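Long-range contacts in CmeC (Campylobacter jejuni, PDB 4MT4), which probably serves as the trimeric outer membrane channel through which a multidrug efflux system exports its substrates from the cell: residues I260-S265 and V442-F446; Q251-L255 and K432-A436. All coordinates share one frame; numbering follows the deposited sequence.

Overall arrangement
From the N terminus, the chain completes its first pair of long helices, 129-195 and 201-236, before the loop between helices 240-245 and 273-293 supplies the first segments of both contacts: 251-255 for contact 2, then 260-265 for contact 1. After the second pair of strands and helix 339-405, helix 411-445 brings the partners in the same order, 432-436 and then 442-446. Each contact thus closes a loop of 176 residues, and the two cross rather than nest. Their centres lie 19 Å apart, with nearest atoms about 6 Å apart. Together they lay the connecting loop along the C-terminal part of helix 411-445.

Contact 1 (I260-S265 and V442-F446); sequences IPTGIS and VIKAF
With CG anti to its own carbonyl carbon (chi1 -81°), Phe446 extends its ring from the end of helix 411-445 toward the loop, where Pro261 meets it. Ile260 turns CG1 between its backbone N and carbonyl carbon (chi1 61°) and crosses two helix side chains at about a right angle, its CD1 reaching Val442 CG1 at 4.1 Å and its CG2 touching Ile443 CG1 at 3.9 Å. Val442 CG1 also lies 3.9 Å from Pro261 O. Pro261 lies over one face of the Phe446 ring: CB stands 3.8 Å from the ring centroid, 16° off the normal and offset toward the rim, a CH-pi contact. The proline CG continues across the same ring, 3.9 Å from CD2 of Phe446. The loop then bends round the ring, and its backbone takes over from side chains. Gly263 O comes to the ring edge, near its plane, 3.2 Å from Phe446 CZ; Ile264 CA and Ser265 N follow along this edge, the latter 3.6 Å from Phe446 CE2. Face and edge are therefore gripped by consecutive parts of one loop. The side chains meet through apolar atoms, with backbone polar atoms only at the ring edge and at Val442; polar side chains of the loop find partners elsewhere, Thr262 OG1 on Asn18 O and Thr29 N, and Ser265 OG on Gln271 and Thr267. Ile369 of helix 339-405 and Ile33 also touch Phe446, while Ile264 packs against Leu244 of the second subunit. The arrangement is an aromatic ring at the C-terminal end of a helix, where Phe446 is the first residue to leave helical geometry, with a proline over one face and loop backbone along its edge; the loop leading to helix 273-293 packs here on the end of helix 411-445, part of the long helical barrel of an outer membrane factor.

Contact 2 (Q251-L255 and K432-A436); sequences QVFNL and KYSYA
Phe253 lays one ring face over Ala436, whose CB stands 4.0 Å from the ring centroid and only 5° off the normal, a CH-pi contact almost along the ring normal and over the centre. The first torsion of Phe253 (chi1 174°) sets its CG opposite the backbone N, which points the ring at the helix. Lys432 passes Phe253 in the opposite direction, its CG in the ring plane at the edge, 3.9 Å from Phe253 CD2, and its CD against the Phe253 carbonyl oxygen. Tyr433 approaches from the backbone side: its CE1 rests 3.5 Å from Phe253 CB, while OH accepts a weak hydrogen bond from Phe253 N, long at 3.4 Å but fairly straight at 163°. Val252 crosses this tyrosine at about a right angle near the hydroxyl. Toward the far end of the Phe253 ring, Leu255 CD2 approaches Tyr435 obliquely, 3.5 Å from Tyr435 CE2, and Phe253 CE2 lies near the plane of the Tyr435 ring at its edge. Phe41 and Phe258 add to the packing on Phe253, and Tyr435 OH is hydrogen-bonded to Arg376 NH1. The chemistry is mainly apolar, with a buried phenylalanine at its centre; the single weak N-H to hydroxyl bond adds direction, and probably little strength.

Contact 1 (I260-S265 and V442-F446)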
loop_
_atom_site.group_PDB
_atom_site.type_symbol
_atom_site.label_atom_id
_atom_site.label_comp_id
_atom_site.label_asym_id
_atom_site.label_seq_id
_atom_site.Cartn_x
_atom_site.Cartn_y
_atom_site.Cartn_z
ATOM N N ILE B 260 22.253 -13.234 21.740
ATOM C CA ILE B 260 21.974 -12.664 20.428
ATOM C C ILE B 260 23.236 -12.027 19.849
ATOM O O ILE B 260 24.119 -11.610 20.598
ATOM C CB ILE B 260 20.845 -11.613 20.495
ATOM C CG1 ILE B 260 21.240 -10.457 21.414
ATOM C CG2 ILE B 260 19.545 -12.253 20.957
ATOM C CD1 ILE B 260 20.204 -9.359 21.486
ATOM N N PRO B 261 23.329 -11.964 18.509
ATOM C CA PRO B 261 24.488 -11.353 17.848
ATOM C C PRO B 261 24.724 -9.903 18.264
ATOM O O PRO B 261 23.774 -9.179 18.562
ATOM C CB PRO B 261 24.122 -11.433 16.362
ATOM C CG PRO B 261 23.206 -12.596 16.269
ATOM C CD PRO B 261 22.406 -12.579 17.539
ATOM N N THR B 262 25.989 -9.497 18.287
ATOM C CA THR B 262 26.357 -8.121 18.594
ATOM C C THR B 262 27.045 -7.490 17.392
ATOM O O THR B 262 27.383 -6.307 17.400
ATOM C CB THR B 262 27.287 -8.040 19.818
ATOM O OG1 THR B 262 28.522 -8.705 19.529
ATOM C CG2 THR B 262 26.636 -8.690 21.031
ATOM N N GLY B 263 27.254 -8.301 16.361
ATOM C CA GLY B 263 27.846 -7.848 15.117
ATOM C C GLY B 263 27.199 -8.571 13.951
ATOM O O GLY B 263 26.518 -9.577 14.146
ATOM N N ILE B 264 27.404 -8.066 12.740
ATOM C CA ILE B 264 26.781 -8.671 11.570
ATOM C C ILE B 264 27.416 -10.027 11.263
ATOM O O ILE B 264 28.615 -10.229 11.459
ATOM C CB ILE B 264 26.870 -7.742 10.335
ATOM C CG1 ILE B 264 26.000 -8.277 9.194
ATOM C CG2 ILE B 264 28.316 -7.544 9.895
ATOM C CD1 ILE B 264 25.752 -7.276 8.095
ATOM N N SER B 265 26.595 -10.966 10.805
ATOM C CA SER B 265 27.062 -12.310 10.494
ATOM C C SER B 265 27.815 -12.346 9.169
ATOM O O SER B 265 27.603 -11.500 8.300
ATOM C CB SER B 265 25.884 -13.284 10.452
ATOM O OG SER B 265 26.304 -14.575 10.050
ATOM N N VAL B 442 16.603 -7.274 16.858
ATOM C CA VAL B 442 17.897 -7.860 16.525
ATOM C C VAL B 442 17.715 -9.267 15.972
ATOM O O VAL B 442 18.271 -9.611 14.930
ATOM C CB VAL B 442 18.832 -7.915 17.751
ATOM C CG1 VAL B 442 20.111 -8.668 17.409
ATOM C CG2 VAL B 442 19.147 -6.514 18.243
ATOM N N ILE B 443 16.931 -10.074 16.679
ATOM C CA ILE B 443 16.622 -11.430 16.241
ATOM C C ILE B 443 15.955 -11.424 14.867
ATOM O O ILE B 443 16.294 -12.229 13.998
ATOM C CB ILE B 443 15.706 -12.153 17.255
ATOM C CG1 ILE B 443 16.405 -12.274 18.613
ATOM C CG2 ILE B 443 15.307 -13.525 16.733
ATOM C CD1 ILE B 443 15.546 -12.897 19.695
ATOM N N LYS B 444 15.015 -10.503 14.676
ATOM C CA LYS B 444 14.307 -10.372 13.407
ATOM C C LYS B 444 15.248 -9.976 12.273
ATOM O O LYS B 444 15.151 -10.494 11.161
ATOM C CB LYS B 444 13.185 -9.339 13.525
ATOM C CG LYS B 444 12.339 -9.187 12.267
ATOM C CD LYS B 444 11.632 -7.839 12.222
ATOM C CE LYS B 444 10.796 -7.599 13.469
ATOM N NZ LYS B 444 10.105 -6.280 13.427
ATOM N N ALA B 445 16.161 -9.054 12.564
ATOM C CA ALA B 445 17.077 -8.529 11.555
ATOM C C ALA B 445 18.088 -9.574 11.097
ATOM O O ALA B 445 18.634 -9.480 9.999
ATOM C CB ALA B 445 17.798 -7.302 12.089
ATOM N N PHE B 446 18.336 -10.570 11.941
ATOM C CA PHE B 446 19.303 -11.616 11.624
ATOM C C PHE B 446 18.628 -12.883 11.103
ATOM O O PHE B 446 19.271 -13.922 10.952
ATOM C CB PHE B 446 20.159 -11.943 12.851
ATOM C CG PHE B 446 21.293 -10.982 13.071
ATOM C CD1 PHE B 446 21.080 -9.776 13.714
ATOM C CD2 PHE B 446 22.570 -11.284 12.630
ATOM C CE1 PHE B 446 22.117 -8.889 13.916
ATOM C CE2 PHE B 446 23.613 -10.402 12.828
ATOM C CZ PHE B 446 23.386 -9.202 13.473
#

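Contact 2 (Q251-L255 and K432-A436)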
loop_
_atom_site.group_PDB
_atom_site.type_symbol
_atom_site.label_atom_id
_atom_site.label_comp_id
_atom_site.label_asym_id
_atom_site.label_seq_id
_atom_site.Cartn_x
_atom_site.Cartn_y
_atom_site.Cartn_z
ATOM N N GLN B 251 2.984 -11.922 32.061
ATOM C CA GLN B 251 4.074 -12.011 33.023
ATOM C C GLN B 251 5.044 -10.850 32.828
ATOM O O GLN B 251 5.445 -10.553 31.703
ATOM C CB GLN B 251 4.806 -13.345 32.877
ATOM C CG GLN B 251 6.160 -13.400 33.565
ATOM C CD GLN B 251 6.897 -14.696 33.293
ATOM O OE1 GLN B 251 6.341 -15.782 33.442
ATOM N NE2 GLN B 251 8.155 -14.585 32.878
ATOM N N VAL B 252 5.410 -10.198 33.929
ATOM C CA VAL B 252 6.332 -9.065 33.899
ATOM C C VAL B 252 7.707 -9.464 33.365
ATOM O O VAL B 252 8.253 -10.503 33.739
ATOM C CB VAL B 252 6.486 -8.437 35.308
ATOM C CG1 VAL B 252 7.798 -7.666 35.436
ATOM C CG2 VAL B 252 5.301 -7.537 35.619
ATOM N N PHE B 253 8.252 -8.636 32.480
ATOM C CA PHE B 253 9.577 -8.869 31.923
ATOM C C PHE B 253 10.669 -8.504 32.921
ATOM O O PHE B 253 10.725 -7.377 33.411
ATOM C CB PHE B 253 9.765 -8.071 30.629
ATOM C CG PHE B 253 11.158 -8.141 30.068
ATOM C CD1 PHE B 253 11.565 -9.240 29.330
ATOM C CD2 PHE B 253 12.060 -7.106 30.271
ATOM C CE1 PHE B 253 12.844 -9.309 28.810
ATOM C CE2 PHE B 253 13.341 -7.172 29.754
ATOM C CZ PHE B 253 13.732 -8.274 29.022
ATOM N N ASN B 254 11.537 -9.466 33.213
ATOM C CA ASN B 254 12.684 -9.225 34.079
ATOM C C ASN B 254 13.994 -9.270 33.302
ATOM O O ASN B 254 14.202 -10.148 32.464
ATOM C CB ASN B 254 12.713 -10.238 35.224
ATOM C CG ASN B 254 12.047 -9.712 36.483
ATOM O OD1 ASN B 254 11.472 -8.623 36.488
ATOM N ND2 ASN B 254 12.122 -10.487 37.559
ATOM N N LEU B 255 14.872 -8.315 33.589
ATOM C CA LEU B 255 16.110 -8.151 32.836
ATOM C C LEU B 255 17.041 -9.350 32.994
ATOM O O LEU B 255 17.535 -9.633 34.087
ATOM C CB LEU B 255 16.826 -6.864 33.268
ATOM C CG LEU B 255 18.020 -6.363 32.446
ATOM C CD1 LEU B 255 19.342 -6.958 32.924
ATOM C CD2 LEU B 255 17.809 -6.615 30.959
ATOM N N LYS B 432 11.633 -0.532 29.724
ATOM C CA LYS B 432 11.759 -1.950 30.043
ATOM C C LYS B 432 11.307 -2.848 28.893
ATOM O O LYS B 432 11.974 -3.831 28.561
ATOM C CB LYS B 432 10.951 -2.270 31.300
ATOM C CG LYS B 432 11.192 -3.656 31.871
ATOM C CD LYS B 432 10.434 -3.832 33.176
ATOM C CE LYS B 432 10.739 -2.697 34.145
ATOM N NZ LYS B 432 9.913 -2.764 35.384
ATOM N N TYR B 433 10.178 -2.501 28.282
ATOM C CA TYR B 433 9.599 -3.323 27.225
ATOM C C TYR B 433 10.018 -2.832 25.846
ATOM O O TYR B 433 9.836 -3.526 24.848
ATOM C CB TYR B 433 8.075 -3.355 27.354
ATOM C CG TYR B 433 7.625 -4.020 28.634
ATOM C CD1 TYR B 433 7.409 -5.390 28.690
ATOM C CD2 TYR B 433 7.444 -3.280 29.793
ATOM C CE1 TYR B 433 7.012 -6.001 29.864
ATOM C CE2 TYR B 433 7.048 -3.879 30.969
ATOM C CZ TYR B 433 6.833 -5.239 31.003
ATOM O OH TYR B 433 6.439 -5.834 32.178
ATOM N N SER B 434 10.586 -1.632 25.795
ATOM C CA SER B 434 11.246 -1.175 24.582
ATOM C C SER B 434 12.545 -1.947 24.420
ATOM O O SER B 434 13.021 -2.156 23.306
ATOM C CB SER B 434 11.516 0.330 24.621
ATOM O OG SER B 434 10.305 1.066 24.621
ATOM N N TYR B 435 13.114 -2.369 25.545
ATOM C CA TYR B 435 14.325 -3.178 25.527
ATOM C C TYR B 435 14.001 -4.614 25.143
ATOM O O TYR B 435 14.775 -5.268 24.445
ATOM C CB TYR B 435 15.033 -3.149 26.884
ATOM C CG TYR B 435 16.321 -3.944 26.887
ATOM C CD1 TYR B 435 17.461 -3.453 26.262
ATOM C CD2 TYR B 435 16.396 -5.186 27.506
ATOM C CE1 TYR B 435 18.639 -4.178 26.254
ATOM C CE2 TYR B 435 17.569 -5.915 27.502
ATOM C CZ TYR B 435 18.689 -5.407 26.877
ATOM O OH TYR B 435 19.861 -6.133 26.873
ATOM N N ALA B 436 12.853 -5.098 25.610
ATOM C CA ALA B 436 12.382 -6.433 25.258
ATOM C C ALA B 436 12.143 -6.523 23.756
ATOM O O ALA B 436 12.527 -7.499 23.113
ATOM C CB ALA B 436 11.111 -6.771 26.024
#